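Local structure of membrane lipoprotein family protein (Aeropyrum pernix, 4PEV) at residues Glu124-Val129 against Tyr138-Ala143; Ala143-Arg148 against Val152-Phe157; Ser101-Ala106 against Ile115-Phe120. The protein binds adenosine and probably serves as the solute-binding lipoprotein of an ABC transporter. All blocks are in the same frame, centred on the assembly; numbering follows the deposited sequence.

How the contacts relate
From the N terminus, contact 3 comes first: it closes the short turn by which helix 99-108 leads into strand 114-118. The chain then enters helix 123-132, and contact 1 closes the next helix-to-strand turn, into strand 137-141. Contact 2 follows, folding the loop after that strand back along strand 152-157. The three are in series, none inside or across another, and contacts 1 and 2 share Ala143. Strands 114-118, 137-141 and 152-157 lie side by side in one parallel sheet, so the contacts tie two helices and a loop to its consecutive strands. Leu126 of contact 1 also packs on Leu117 of contact 3.

Contact 1. Residues Glu124-Val129 against Tyr138-Ala143; sequences EPLEKV and YALIDA. With ADN (adenosine), chain F.
Leu126 does most of the work here, lying between Tyr138 and Leu140 and giving one methyl to each. Its CG stands anti to the backbone N (chi1 -179°), a setting that carries the fork off the helix toward the strand. CD1 settles over one face of the Tyr138 ring, 3.8 Å from the centroid and 17° off the ring normal, a CH-pi contact displaced toward CG and CD1. The other methyl, CD2, meets CD2 of Leu140 at 3.8 Å, the two leucines sliding past each other in opposite directions. Val129, nearly a turn further along, crosses Tyr138 at about a right angle, and its CG1 lies 3.6 Å from the Tyr138 OH. That hydroxyl is hydrogen-bonded to Ser107 OG of helix 99-108, so the polar end of the ring is satisfied although buried.

All four of these side chains are buried. The outward side of the helix is quite different: Lys128 and Glu124, both exposed, form a long salt bridge, with NZ 3.4 Å from OE2, and do not touch the strand segment. Helix 123-132 and strand 137-141 belong to one beta-alpha-beta unit begun by strand 114-118, with helix and strand segments nearly antiparallel at 159°.

Just past the strand, the pocket begins. Asp142 OD2 accepts a hydrogen bond from O2' of adenosine at 2.8 Å, while OD1 makes a salt bridge with Lys299, which also bonds the nucleoside. No hydrogen bond links the two segments; what joins them is mostly methyl-on-ring and methyl-on-methyl packing, leaving the directional polar chemistry to the strand's end, where the ribose is held.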
ATOM      1  N   GLU C 124     -12.541   2.624 -14.856  1.00 37.90           N
ATOM      2  CA  GLU C 124     -13.777   2.987 -15.539  1.00 40.22           C
ATOM      3  C   GLU C 124     -13.499   3.788 -16.812  1.00 39.51           C
ATOM      4  O   GLU C 124     -13.894   3.355 -17.889  1.00 42.74           O
ATOM      5  CB  GLU C 124     -14.683   3.777 -14.594  1.00 46.47           C
ATOM      6  CG  GLU C 124     -15.870   3.016 -14.033  1.00 53.06           C
ATOM      7  CD  GLU C 124     -17.182   3.648 -14.455  1.00 61.07           C
ATOM      8  OE1 GLU C 124     -18.056   3.838 -13.572  1.00 68.92           O
ATOM      9  OE2 GLU C 124     -17.321   3.987 -15.659  1.00 62.62           O
ATOM     10  N   PRO C 125     -12.804   4.946 -16.708  1.00 36.66           N
ATOM     11  CA  PRO C 125     -12.544   5.718 -17.911  1.00 35.37           C
ATOM     12  C   PRO C 125     -11.747   4.986 -18.981  1.00 34.54           C
ATOM     13  O   PRO C 125     -11.961   5.230 -20.163  1.00 35.27           O
ATOM     14  CB  PRO C 125     -11.738   6.911 -17.390  1.00 35.65           C
ATOM     15  CG  PRO C 125     -12.163   7.062 -15.987  1.00 35.45           C
ATOM     16  CD  PRO C 125     -12.296   5.654 -15.519  1.00 37.06           C
ATOM     17  N   LEU C 126     -10.829   4.120 -18.572  1.00 33.77           N
ATOM     18  CA  LEU C 126      -9.990   3.378 -19.526  1.00 34.60           C
ATOM     19  C   LEU C 126     -10.781   2.333 -20.314  1.00 36.22           C
ATOM     20  O   LEU C 126     -10.563   2.171 -21.510  1.00 35.27           O
ATOM     21  CB  LEU C 126      -8.824   2.695 -18.806  1.00 32.31           C
ATOM     22  CG  LEU C 126      -7.877   1.909 -19.701  1.00 31.66           C
ATOM     23  CD1 LEU C 126      -7.091   2.837 -20.607  1.00 32.26           C
ATOM     24  CD2 LEU C 126      -6.921   1.106 -18.848  1.00 32.74           C
ATOM     25  N   GLU C 127     -11.674   1.619 -19.628  1.00 39.60           N
ATOM     26  CA  GLU C 127     -12.563   0.627 -20.256  1.00 43.15           C
ATOM     27  C   GLU C 127     -13.282   1.229 -21.471  1.00 41.99           C
ATOM     28  O   GLU C 127     -13.512   0.549 -22.462  1.00 40.89           O
ATOM     29  CB  GLU C 127     -13.585   0.080 -19.226  1.00 46.81           C
ATOM     30  CG  GLU C 127     -13.042  -1.035 -18.314  1.00 49.87           C
ATOM     31  CD  GLU C 127     -13.917  -1.362 -17.091  1.00 54.19           C
ATOM     32  OE1 GLU C 127     -13.530  -2.276 -16.333  1.00 57.53           O
ATOM     33  OE2 GLU C 127     -14.977  -0.726 -16.855  1.00 55.71           O
ATOM     34  N   LYS C 128     -13.602   2.514 -21.376  1.00 42.61           N
ATOM     35  CA  LYS C 128     -14.241   3.276 -22.439  1.00 42.46           C
ATOM     36  C   LYS C 128     -13.265   3.780 -23.503  1.00 40.87           C
ATOM     37  O   LYS C 128     -13.564   3.717 -24.700  1.00 43.03           O
ATOM     38  CB  LYS C 128     -14.959   4.481 -21.825  1.00 45.39           C
ATOM     39  CG  LYS C 128     -16.040   4.089 -20.834  1.00 49.10           C
ATOM     40  CD  LYS C 128     -16.709   5.298 -20.201  1.00 53.20           C
ATOM     41  CE  LYS C 128     -18.148   4.986 -19.811  1.00 55.76           C
ATOM     42  NZ  LYS C 128     -18.460   5.592 -18.488  1.00 58.04           N
ATOM     43  N   VAL C 129     -12.109   4.288 -23.066  1.00 36.26           N
ATOM     44  CA  VAL C 129     -11.175   4.986 -23.957  1.00 33.15           C
ATOM     45  C   VAL C 129     -10.283   4.046 -24.782  1.00 33.23           C
ATOM     46  O   VAL C 129     -10.056   4.286 -25.982  1.00 31.58           O
ATOM     47  CB  VAL C 129     -10.290   5.970 -23.165  1.00 31.77           C
ATOM     48  CG1 VAL C 129      -9.168   6.520 -24.034  1.00 31.50           C
ATOM     49  CG2 VAL C 129     -11.124   7.111 -22.604  1.00 31.91           C
ATOM     50  N   TYR C 138      -1.313   1.357 -23.138  1.00 30.68           N
ATOM     51  CA  TYR C 138      -1.638   1.807 -21.785  1.00 28.67           C
ATOM     52  C   TYR C 138      -1.106   0.828 -20.756  1.00 28.73           C
ATOM     53  O   TYR C 138      -1.172  -0.372 -20.969  1.00 28.62           O
ATOM     54  CB  TYR C 138      -3.142   1.860 -21.598  1.00 27.48           C
ATOM     55  CG  TYR C 138      -3.879   2.777 -22.545  1.00 28.40           C
ATOM     56  CD1 TYR C 138      -4.014   4.125 -22.270  1.00 28.26           C
ATOM     57  CD2 TYR C 138      -4.471   2.286 -23.700  1.00 28.55           C
ATOM     58  CE1 TYR C 138      -4.695   4.957 -23.125  1.00 28.52           C
ATOM     59  CE2 TYR C 138      -5.169   3.108 -24.554  1.00 27.92           C
ATOM     60  CZ  TYR C 138      -5.271   4.439 -24.263  1.00 28.67           C
ATOM     61  OH  TYR C 138      -5.955   5.265 -25.110  1.00 29.15           O
ATOM     62  N   ALA C 139      -0.602   1.336 -19.631  1.00 29.08           N
ATOM     63  CA  ALA C 139      -0.388   0.497 -18.447  1.00 28.11           C
ATOM     64  C   ALA C 139      -1.276   0.993 -17.310  1.00 27.42           C
ATOM     65  O   ALA C 139      -1.229   2.154 -16.942  1.00 26.87           O
ATOM     66  CB  ALA C 139       1.070   0.481 -18.032  1.00 27.65           C
ATOM     67  N   LEU C 140      -2.123   0.108 -16.799  1.00 28.03           N
ATOM     68  CA  LEU C 140      -2.979   0.420 -15.666  1.00 28.63           C
ATOM     69  C   LEU C 140      -2.306  -0.144 -14.436  1.00 29.71           C
ATOM     70  O   LEU C 140      -1.972  -1.320 -14.412  1.00 30.04           O
ATOM     71  CB  LEU C 140      -4.354  -0.212 -15.859  1.00 28.54           C
ATOM     72  CG  LEU C 140      -5.440   0.108 -14.827  1.00 29.72           C
ATOM     73  CD1 LEU C 140      -5.521   1.595 -14.474  1.00 30.47           C
ATOM     74  CD2 LEU C 140      -6.793  -0.386 -15.320  1.00 29.48           C
ATOM     75  N   ILE C 141      -2.069   0.694 -13.431  1.00 31.22           N
ATOM     76  CA  ILE C 141      -1.396   0.245 -12.206  1.00 31.73           C
ATOM     77  C   ILE C 141      -2.394   0.158 -11.052  1.00 33.90           C
ATOM     78  O   ILE C 141      -3.210   1.069 -10.861  1.00 32.19           O
ATOM     79  CB  ILE C 141      -0.245   1.180 -11.786  1.00 31.11           C
ATOM     80  CG1 ILE C 141       0.671   1.527 -12.972  1.00 31.97           C
ATOM     81  CG2 ILE C 141       0.553   0.567 -10.649  1.00 30.49           C
ATOM     82  CD1 ILE C 141       1.247   0.341 -13.720  1.00 32.25           C
ATOM     83  N   ASP C 142      -2.313  -0.953 -10.306  1.00 36.85           N
ATOM     84  CA  ASP C 142      -3.157  -1.231  -9.138  1.00 38.87           C
ATOM     85  C   ASP C 142      -4.596  -1.580  -9.524  1.00 36.63           C
ATOM     86  O   ASP C 142      -5.498  -1.532  -8.689  1.00 34.83           O
ATOM     87  CB  ASP C 142      -3.129  -0.043  -8.158  1.00 43.43           C
ATOM     88  CG  ASP C 142      -3.359  -0.456  -6.702  1.00 47.77           C
ATOM     89  OD1 ASP C 142      -2.725  -1.440  -6.260  1.00 56.17           O
ATOM     90  OD2 ASP C 142      -4.151   0.218  -5.992  1.00 49.27           O
ATOM     91  N   ALA C 143      -4.808  -1.935 -10.788  1.00 36.69           N
ATOM     92  CA  ALA C 143      -6.143  -2.303 -11.265  1.00 36.75           C
ATOM     93  C   ALA C 143      -6.051  -3.063 -12.562  1.00 36.75           C
ATOM     94  O   ALA C 143      -5.040  -3.004 -13.256  1.00 34.71           O
ATOM     95  CB  ALA C 143      -7.034  -1.080 -11.444  1.00 35.70           C
TER
HETATM   96  O5' ADN F 501      -1.871   3.952   0.626  1.00 24.76           O
HETATM   97  C5' ADN F 501      -2.571   2.694   0.692  1.00 24.46           C
HETATM   98  C4' ADN F 501      -3.178   2.207  -0.628  1.00 25.00           C
HETATM   99  O4' ADN F 501      -4.220   3.070  -1.090  1.00 25.17           O
HETATM  100  C3' ADN F 501      -2.238   2.087  -1.824  1.00 25.42           C
HETATM  101  O3' ADN F 501      -1.456   0.889  -1.782  1.00 24.73           O
HETATM  102  C2' ADN F 501      -3.208   2.145  -2.999  1.00 25.15           C
HETATM  103  O2' ADN F 501      -3.820   0.881  -3.291  1.00 24.87           O
HETATM  104  C1' ADN F 501      -4.259   3.109  -2.514  1.00 25.20           C
HETATM  105  N9  ADN F 501      -3.959   4.488  -2.946  1.00 26.41           N
HETATM  106  C8  ADN F 501      -3.085   5.356  -2.384  1.00 26.73           C
HETATM  107  N7  ADN F 501      -3.081   6.547  -3.040  1.00 27.31           N
HETATM  108  C5  ADN F 501      -3.983   6.434  -4.039  1.00 28.16           C
HETATM  109  C6  ADN F 501      -4.496   7.292  -5.128  1.00 28.08           C
HETATM  110  N6  ADN F 501      -4.021   8.544  -5.274  1.00 28.70           N
HETATM  111  N1  ADN F 501      -5.432   6.784  -5.967  1.00 28.31           N
HETATM  112  C2  ADN F 501      -5.909   5.527  -5.841  1.00 27.77           C
HETATM  113  N3  ADN F 501      -5.490   4.693  -4.881  1.00 28.04           N
HETATM  114  C4  ADN F 501      -4.550   5.076  -3.975  1.00 27.80           C

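Contact 2. Residues Ala143-Arg148 against Val152-Phe157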
ATOM      1  N   ALA C 143      -4.808  -1.935 -10.788  1.00 36.69           N
ATOM      2  CA  ALA C 143      -6.143  -2.303 -11.265  1.00 36.75           C
ATOM      3  C   ALA C 143      -6.051  -3.063 -12.562  1.00 36.75           C
ATOM      4  O   ALA C 143      -5.040  -3.004 -13.256  1.00 34.71           O
ATOM      5  CB  ALA C 143      -7.034  -1.080 -11.444  1.00 35.70           C
ATOM      6  N   ALA C 144      -7.120  -3.791 -12.854  1.00 39.81           N
ATOM      7  CA  ALA C 144      -7.257  -4.503 -14.107  1.00 40.97           C
ATOM      8  C   ALA C 144      -8.631  -4.272 -14.691  1.00 42.14           C
ATOM      9  O   ALA C 144      -9.644  -4.170 -13.980  1.00 39.37           O
ATOM     10  CB  ALA C 144      -7.012  -5.983 -13.921  1.00 41.26           C
ATOM     11  N   THR C 145      -8.636  -4.206 -16.010  1.00 44.73           N
ATOM     12  CA  THR C 145      -9.796  -3.799 -16.766  1.00 46.26           C
ATOM     13  C   THR C 145     -10.784  -4.988 -16.820  1.00 48.90           C
ATOM     14  O   THR C 145     -10.376  -6.134 -16.658  1.00 46.49           O
ATOM     15  CB  THR C 145      -9.315  -3.235 -18.129  1.00 43.93           C
ATOM     16  OG1 THR C 145     -10.346  -2.433 -18.703  1.00 47.98           O
ATOM     17  CG2 THR C 145      -8.846  -4.331 -19.098  1.00 41.20           C
ATOM     18  N   ARG C 146     -12.080  -4.721 -16.964  1.00 53.95           N
ATOM     19  CA  ARG C 146     -13.083  -5.799 -16.932  1.00 58.71           C
ATOM     20  C   ARG C 146     -12.941  -6.738 -18.131  1.00 58.09           C
ATOM     21  O   ARG C 146     -12.991  -7.946 -17.974  1.00 56.57           O
ATOM     22  CB  ARG C 146     -14.497  -5.226 -16.895  1.00 65.09           C
ATOM     23  CG  ARG C 146     -15.579  -6.242 -16.535  1.00 72.64           C
ATOM     24  CD  ARG C 146     -16.817  -5.585 -15.918  1.00 75.47           C
ATOM     25  NE  ARG C 146     -16.464  -4.687 -14.809  1.00 76.08           N
ATOM     26  CZ  ARG C 146     -17.341  -4.057 -14.031  1.00 75.51           C
ATOM     27  NH1 ARG C 146     -18.648  -4.223 -14.196  1.00 74.43           N
ATOM     28  NH2 ARG C 146     -16.902  -3.264 -13.062  1.00 73.48           N
ATOM     29  N   GLU C 147     -12.740  -6.164 -19.314  1.00 61.12           N
ATOM     30  CA  GLU C 147     -12.559  -6.904 -20.571  1.00 62.14           C
ATOM     31  C   GLU C 147     -11.061  -7.097 -20.749  1.00 59.03           C
ATOM     32  O   GLU C 147     -10.302  -6.723 -19.873  1.00 63.84           O
ATOM     33  CB  GLU C 147     -13.146  -6.116 -21.762  1.00 66.84           C
ATOM     34  CG  GLU C 147     -14.566  -5.549 -21.557  1.00 70.85           C
ATOM     35  CD  GLU C 147     -14.629  -4.261 -20.709  1.00 74.14           C
ATOM     36  OE1 GLU C 147     -13.626  -3.511 -20.637  1.00 68.46           O
ATOM     37  OE2 GLU C 147     -15.691  -3.988 -20.097  1.00 76.05           O
ATOM     38  N   ARG C 148     -10.617  -7.670 -21.860  1.00 57.53           N
ATOM     39  CA  ARG C 148      -9.176  -7.775 -22.119  1.00 57.76           C
ATOM     40  C   ARG C 148      -8.829  -7.233 -23.499  1.00 55.93           C
ATOM     41  O   ARG C 148      -9.339  -7.723 -24.497  1.00 59.67           O
ATOM     42  CB  ARG C 148      -8.698  -9.216 -21.987  1.00 60.90           C
ATOM     43  CG  ARG C 148      -7.182  -9.335 -21.965  1.00 66.54           C
ATOM     44  CD  ARG C 148      -6.731 -10.784 -21.986  1.00 69.93           C
ATOM     45  NE  ARG C 148      -5.302 -10.886 -22.290  1.00 73.05           N
ATOM     46  CZ  ARG C 148      -4.649 -12.025 -22.538  1.00 71.62           C
ATOM     47  NH1 ARG C 148      -5.281 -13.196 -22.526  1.00 71.01           N
ATOM     48  NH2 ARG C 148      -3.347 -11.995 -22.803  1.00 68.58           N
ATOM     49  N   VAL C 152      -3.729  -2.909 -23.579  1.00 32.42           N
ATOM     50  CA  VAL C 152      -3.742  -2.618 -22.149  1.00 31.53           C
ATOM     51  C   VAL C 152      -3.060  -3.701 -21.333  1.00 30.91           C
ATOM     52  O   VAL C 152      -3.529  -4.841 -21.285  1.00 31.76           O
ATOM     53  CB  VAL C 152      -5.171  -2.424 -21.622  1.00 31.41           C
ATOM     54  CG1 VAL C 152      -5.155  -2.194 -20.120  1.00 31.37           C
ATOM     55  CG2 VAL C 152      -5.827  -1.241 -22.313  1.00 31.90           C
ATOM     56  N   ALA C 153      -1.962  -3.320 -20.683  1.00 30.61           N
ATOM     57  CA  ALA C 153      -1.286  -4.150 -19.687  1.00 29.75           C
ATOM     58  C   ALA C 153      -1.717  -3.714 -18.295  1.00 30.37           C
ATOM     59  O   ALA C 153      -1.414  -2.601 -17.884  1.00 31.82           O
ATOM     60  CB  ALA C 153       0.218  -4.010 -19.823  1.00 29.12           C
ATOM     61  N   SER C 154      -2.425  -4.591 -17.580  1.00 30.66           N
ATOM     62  CA  SER C 154      -2.858  -4.344 -16.204  1.00 30.62           C
ATOM     63  C   SER C 154      -1.857  -4.925 -15.195  1.00 31.73           C
ATOM     64  O   SER C 154      -1.369  -6.047 -15.369  1.00 33.77           O
ATOM     65  CB  SER C 154      -4.222  -4.989 -15.967  1.00 31.26           C
ATOM     66  OG  SER C 154      -5.247  -4.400 -16.760  1.00 32.40           O
ATOM     67  N   TYR C 155      -1.553  -4.162 -14.144  1.00 31.91           N
ATOM     68  CA  TYR C 155      -0.718  -4.630 -13.034  1.00 32.19           C
ATOM     69  C   TYR C 155      -1.532  -4.601 -11.738  1.00 32.91           C
ATOM     70  O   TYR C 155      -1.853  -3.538 -11.209  1.00 31.83           O
ATOM     71  CB  TYR C 155       0.548  -3.787 -12.916  1.00 32.79           C
ATOM     72  CG  TYR C 155       1.529  -3.975 -14.068  1.00 33.83           C
ATOM     73  CD1 TYR C 155       1.336  -3.337 -15.288  1.00 36.14           C
ATOM     74  CD2 TYR C 155       2.652  -4.780 -13.930  1.00 33.62           C
ATOM     75  CE1 TYR C 155       2.231  -3.497 -16.340  1.00 37.54           C
ATOM     76  CE2 TYR C 155       3.549  -4.955 -14.970  1.00 35.59           C
ATOM     77  CZ  TYR C 155       3.344  -4.309 -16.181  1.00 38.09           C
ATOM     78  OH  TYR C 155       4.243  -4.482 -17.235  1.00 38.72           O
ATOM     79  N   LEU C 156      -1.905  -5.789 -11.271  1.00 34.58           N
ATOM     80  CA  LEU C 156      -2.693  -5.964 -10.060  1.00 36.42           C
ATOM     81  C   LEU C 156      -1.803  -6.528  -8.996  1.00 37.45           C
ATOM     82  O   LEU C 156      -0.898  -7.302  -9.307  1.00 37.68           O
ATOM     83  CB  LEU C 156      -3.786  -6.997 -10.273  1.00 38.97           C
ATOM     84  CG  LEU C 156      -5.059  -6.502 -10.929  1.00 41.66           C
ATOM     85  CD1 LEU C 156      -5.865  -7.711 -11.374  1.00 43.41           C
ATOM     86  CD2 LEU C 156      -5.839  -5.621  -9.961  1.00 42.62           C
ATOM     87  N   PHE C 157      -2.070  -6.169  -7.742  1.00 37.03           N
ATOM     88  CA  PHE C 157      -1.366  -6.776  -6.618  1.00 36.45           C
ATOM     89  C   PHE C 157      -2.320  -7.641  -5.818  1.00 37.47           C
ATOM     90  O   PHE C 157      -3.537  -7.478  -5.890  1.00 39.24           O
ATOM     91  CB  PHE C 157      -0.733  -5.713  -5.729  1.00 35.59           C
ATOM     92  CG  PHE C 157       0.347  -4.918  -6.409  1.00 33.48           C
ATOM     93  CD1 PHE C 157       0.028  -3.817  -7.192  1.00 32.98           C
ATOM     94  CD2 PHE C 157       1.674  -5.258  -6.253  1.00 31.85           C
ATOM     95  CE1 PHE C 157       1.020  -3.082  -7.817  1.00 32.35           C
ATOM     96  CE2 PHE C 157       2.674  -4.528  -6.873  1.00 31.81           C
ATOM     97  CZ  PHE C 157       2.347  -3.437  -7.655  1.00 32.26           C
TER
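Leu156 and Ser154 reach from the same side of their strand toward the returning loop, and Ala143 to Thr145 lie across their ends. Leu156 brings its whole fork to bear. With CG beside its own backbone N and anti to the carbonyl carbon (chi1 -83°), one branch, CD1, comes against the methyl of Ala144, whereas CD2 lies on the backbone of Ala143, 3.6 Å from CA. The Ala144 methyl also touches CB of Ser154 at 3.6 Å, so it sits against both strand residues. Ser154 turns its OG toward the peptide N of Thr145, which donates a weak hydrogen bond to it, 3.5 Å long and fairly straight at 151°. Two residues earlier, Val152 makes the loosest approach, its CG1 being 4.4 Å from CG2 of Thr145.

Strands 137-141 and 152-157 are parallel neighbours in a sheet of the type I periplasmic binding protein kind, with no helix between them in the chain; the residues after Asp142 make the return run instead, folding back beside the strand they are about to enter. Replacing Leu156 with an alanine here would remove both methyls, the one against Ala144 and the one that lies on Ala143 CA, and is likely to open a gap beside the Ala144 methyl and Ile321 of strand 320-324, which Leu156 also touches.

Tyr155 turns the other way, and its side chain packs against Ala304, Thr307 and Ala308 of helix 301-313. On the loop side, Arg146 N is bonded to Glu127 OE1, which fastens the outer bend to helix 123-132.

Contact 3. Residues Ser101-Ala106 against Ile115-Phe120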
ATOM      1  N   SER C 101     -12.014  12.744 -20.258  1.00 27.75           N
ATOM      2  CA  SER C 101     -11.680  13.716 -21.285  1.00 27.76           C
ATOM      3  C   SER C 101     -10.183  13.919 -21.439  1.00 28.06           C
ATOM      4  O   SER C 101      -9.661  14.070 -22.544  1.00 28.79           O
ATOM      5  CB  SER C 101     -12.302  15.050 -20.948  1.00 27.57           C
ATOM      6  OG  SER C 101     -11.979  15.951 -21.982  1.00 29.25           O
ATOM      7  N   VAL C 102      -9.510  13.938 -20.301  1.00 28.07           N
ATOM      8  CA  VAL C 102      -8.065  14.102 -20.216  1.00 28.44           C
ATOM      9  C   VAL C 102      -7.325  12.874 -20.769  1.00 29.13           C
ATOM     10  O   VAL C 102      -6.279  12.985 -21.453  1.00 29.73           O
ATOM     11  CB  VAL C 102      -7.698  14.398 -18.733  1.00 28.32           C
ATOM     12  CG1 VAL C 102      -6.325  13.890 -18.345  1.00 29.28           C
ATOM     13  CG2 VAL C 102      -7.825  15.881 -18.474  1.00 28.37           C
ATOM     14  N   LEU C 103      -7.861  11.697 -20.459  1.00 28.87           N
ATOM     15  CA  LEU C 103      -7.289  10.452 -20.950  1.00 28.54           C
ATOM     16  C   LEU C 103      -7.499  10.324 -22.456  1.00 28.82           C
ATOM     17  O   LEU C 103      -6.629   9.848 -23.178  1.00 27.94           O
ATOM     18  CB  LEU C 103      -7.916   9.275 -20.213  1.00 28.61           C
ATOM     19  CG  LEU C 103      -7.450   7.875 -20.605  1.00 28.04           C
ATOM     20  CD1 LEU C 103      -5.936   7.783 -20.614  1.00 27.85           C
ATOM     21  CD2 LEU C 103      -8.051   6.869 -19.653  1.00 27.40           C
ATOM     22  N   ASP C 104      -8.657  10.785 -22.915  1.00 30.49           N
ATOM     23  CA  ASP C 104      -9.021  10.760 -24.335  1.00 31.91           C
ATOM     24  C   ASP C 104      -8.134  11.700 -25.164  1.00 28.65           C
ATOM     25  O   ASP C 104      -7.656  11.328 -26.227  1.00 25.74           O
ATOM     26  CB  ASP C 104     -10.521  11.109 -24.485  1.00 35.77           C
ATOM     27  CG  ASP C 104     -11.066  10.803 -25.871  1.00 40.37           C
ATOM     28  OD1 ASP C 104     -11.015  11.703 -26.740  1.00 46.24           O
ATOM     29  OD2 ASP C 104     -11.557   9.669 -26.094  1.00 43.54           O
ATOM     30  N   ALA C 105      -7.896  12.900 -24.638  1.00 27.60           N
ATOM     31  CA  ALA C 105      -7.077  13.908 -25.315  1.00 27.78           C
ATOM     32  C   ALA C 105      -5.605  13.537 -25.398  1.00 27.14           C
ATOM     33  O   ALA C 105      -4.948  13.869 -26.373  1.00 27.70           O
ATOM     34  CB  ALA C 105      -7.227  15.260 -24.621  1.00 28.60           C
ATOM     35  N   ALA C 106      -5.085  12.873 -24.372  1.00 26.49           N
ATOM     36  CA  ALA C 106      -3.702  12.424 -24.393  1.00 27.75           C
ATOM     37  C   ALA C 106      -3.483  11.282 -25.389  1.00 29.10           C
ATOM     38  O   ALA C 106      -2.413  11.168 -25.998  1.00 30.33           O
ATOM     39  CB  ALA C 106      -3.274  12.005 -22.997  1.00 27.72           C
ATOM     40  N   ILE C 115       0.961   5.338 -22.059  1.00 25.67           N
ATOM     41  CA  ILE C 115       0.277   6.122 -21.057  1.00 25.37           C
ATOM     42  C   ILE C 115       0.166   5.229 -19.829  1.00 25.97           C
ATOM     43  O   ILE C 115      -0.396   4.135 -19.903  1.00 26.43           O
ATOM     44  CB  ILE C 115      -1.095   6.618 -21.546  1.00 25.09           C
ATOM     45  CG1 ILE C 115      -0.908   7.578 -22.731  1.00 25.02           C
ATOM     46  CG2 ILE C 115      -1.851   7.330 -20.422  1.00 25.14           C
ATOM     47  CD1 ILE C 115      -2.206   8.054 -23.348  1.00 25.11           C
ATOM     48  N   VAL C 116       0.735   5.695 -18.718  1.00 25.81           N
ATOM     49  CA  VAL C 116       0.737   4.953 -17.472  1.00 26.05           C
ATOM     50  C   VAL C 116      -0.321   5.526 -16.549  1.00 26.45           C
ATOM     51  O   VAL C 116      -0.313   6.717 -16.251  1.00 28.34           O
ATOM     52  CB  VAL C 116       2.104   5.015 -16.778  1.00 25.73           C
ATOM     53  CG1 VAL C 116       2.052   4.303 -15.435  1.00 25.62           C
ATOM     54  CG2 VAL C 116       3.167   4.392 -17.663  1.00 25.64           C
ATOM     55  N   LEU C 117      -1.220   4.669 -16.085  1.00 26.28           N
ATOM     56  CA  LEU C 117      -2.373   5.120 -15.322  1.00 27.21           C
ATOM     57  C   LEU C 117      -2.290   4.608 -13.891  1.00 26.70           C
ATOM     58  O   LEU C 117      -2.435   3.410 -13.632  1.00 25.14           O
ATOM     59  CB  LEU C 117      -3.659   4.656 -16.013  1.00 27.92           C
ATOM     60  CG  LEU C 117      -3.827   5.190 -17.444  1.00 27.53           C
ATOM     61  CD1 LEU C 117      -4.976   4.490 -18.133  1.00 27.89           C
ATOM     62  CD2 LEU C 117      -4.033   6.697 -17.457  1.00 26.73           C
ATOM     63  N   VAL C 118      -2.064   5.537 -12.968  1.00 27.35           N
ATOM     64  CA  VAL C 118      -1.719   5.196 -11.584  1.00 27.60           C
ATOM     65  C   VAL C 118      -2.936   5.290 -10.666  1.00 26.59           C
ATOM     66  O   VAL C 118      -3.212   6.343 -10.080  1.00 25.86           O
ATOM     67  CB  VAL C 118      -0.573   6.100 -11.045  1.00 28.05           C
ATOM     68  CG1 VAL C 118      -0.250   5.794  -9.587  1.00 28.73           C
ATOM     69  CG2 VAL C 118       0.680   5.929 -11.882  1.00 28.61           C
ATOM     70  N   GLY C 119      -3.638   4.173 -10.529  1.00 25.94           N
ATOM     71  CA  GLY C 119      -4.699   4.066  -9.554  1.00 26.79           C
ATOM     72  C   GLY C 119      -5.943   3.417 -10.116  1.00 27.90           C
ATOM     73  O   GLY C 119      -6.257   3.548 -11.301  1.00 28.66           O
ATOM     74  N   PHE C 120      -6.645   2.714  -9.241  1.00 28.00           N
ATOM     75  CA  PHE C 120      -7.886   2.056  -9.576  1.00 27.85           C
ATOM     76  C   PHE C 120      -8.914   2.948 -10.268  1.00 28.29           C
ATOM     77  O   PHE C 120      -9.612   2.472 -11.156  1.00 30.10           O
ATOM     78  CB  PHE C 120      -8.513   1.462  -8.305  1.00 28.70           C
ATOM     79  CG  PHE C 120      -9.902   0.959  -8.508  1.00 29.38           C
ATOM     80  CD1 PHE C 120     -10.121  -0.266  -9.143  1.00 29.99           C
ATOM     81  CD2 PHE C 120     -10.992   1.728  -8.121  1.00 29.21           C
ATOM     82  CE1 PHE C 120     -11.407  -0.720  -9.365  1.00 29.97           C
ATOM     83  CE2 PHE C 120     -12.278   1.282  -8.342  1.00 29.55           C
ATOM     84  CZ  PHE C 120     -12.485   0.056  -8.962  1.00 30.17           C
TER
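Leu103 and Ala106 face Ile115 and Leu117 across a helix segment and a strand segment that run nearly antiparallel, at 163°, with their axes 10.9 Å apart. This is the second half of a beta-alpha-beta crossover: the chain leaves strand 87-91, climbs through helix 99-108 and comes down in strand 114-118, passing over strand 54-59, which lies between the two in the parallel sheet. The contact is buried, and its side-chain contacts are all apolar.

Leu103 supplies the larger share from the helix. Its CG is anti to the backbone N (chi1 179°), which swings the fork in toward the sheet. CD1 meets CD2 of Leu117 at 3.8 Å, the two side chains crossing at about a right angle, and Leu103 CD2 lies more loosely by CD1 of Leu117. The Leu103 CD1 methyl also reaches CG2 of Ile115, 4.1 Å away, so it bridges two strand residues that point to the same side of the sheet. Tyr138 and Trp122 touch Leu103 as well and extend this apolar layer.

Back at the helix's later turn, Ile115 CD1 rests against Ala106, 4.0 Å from its carbonyl C and 4.1 Å from the CB methyl.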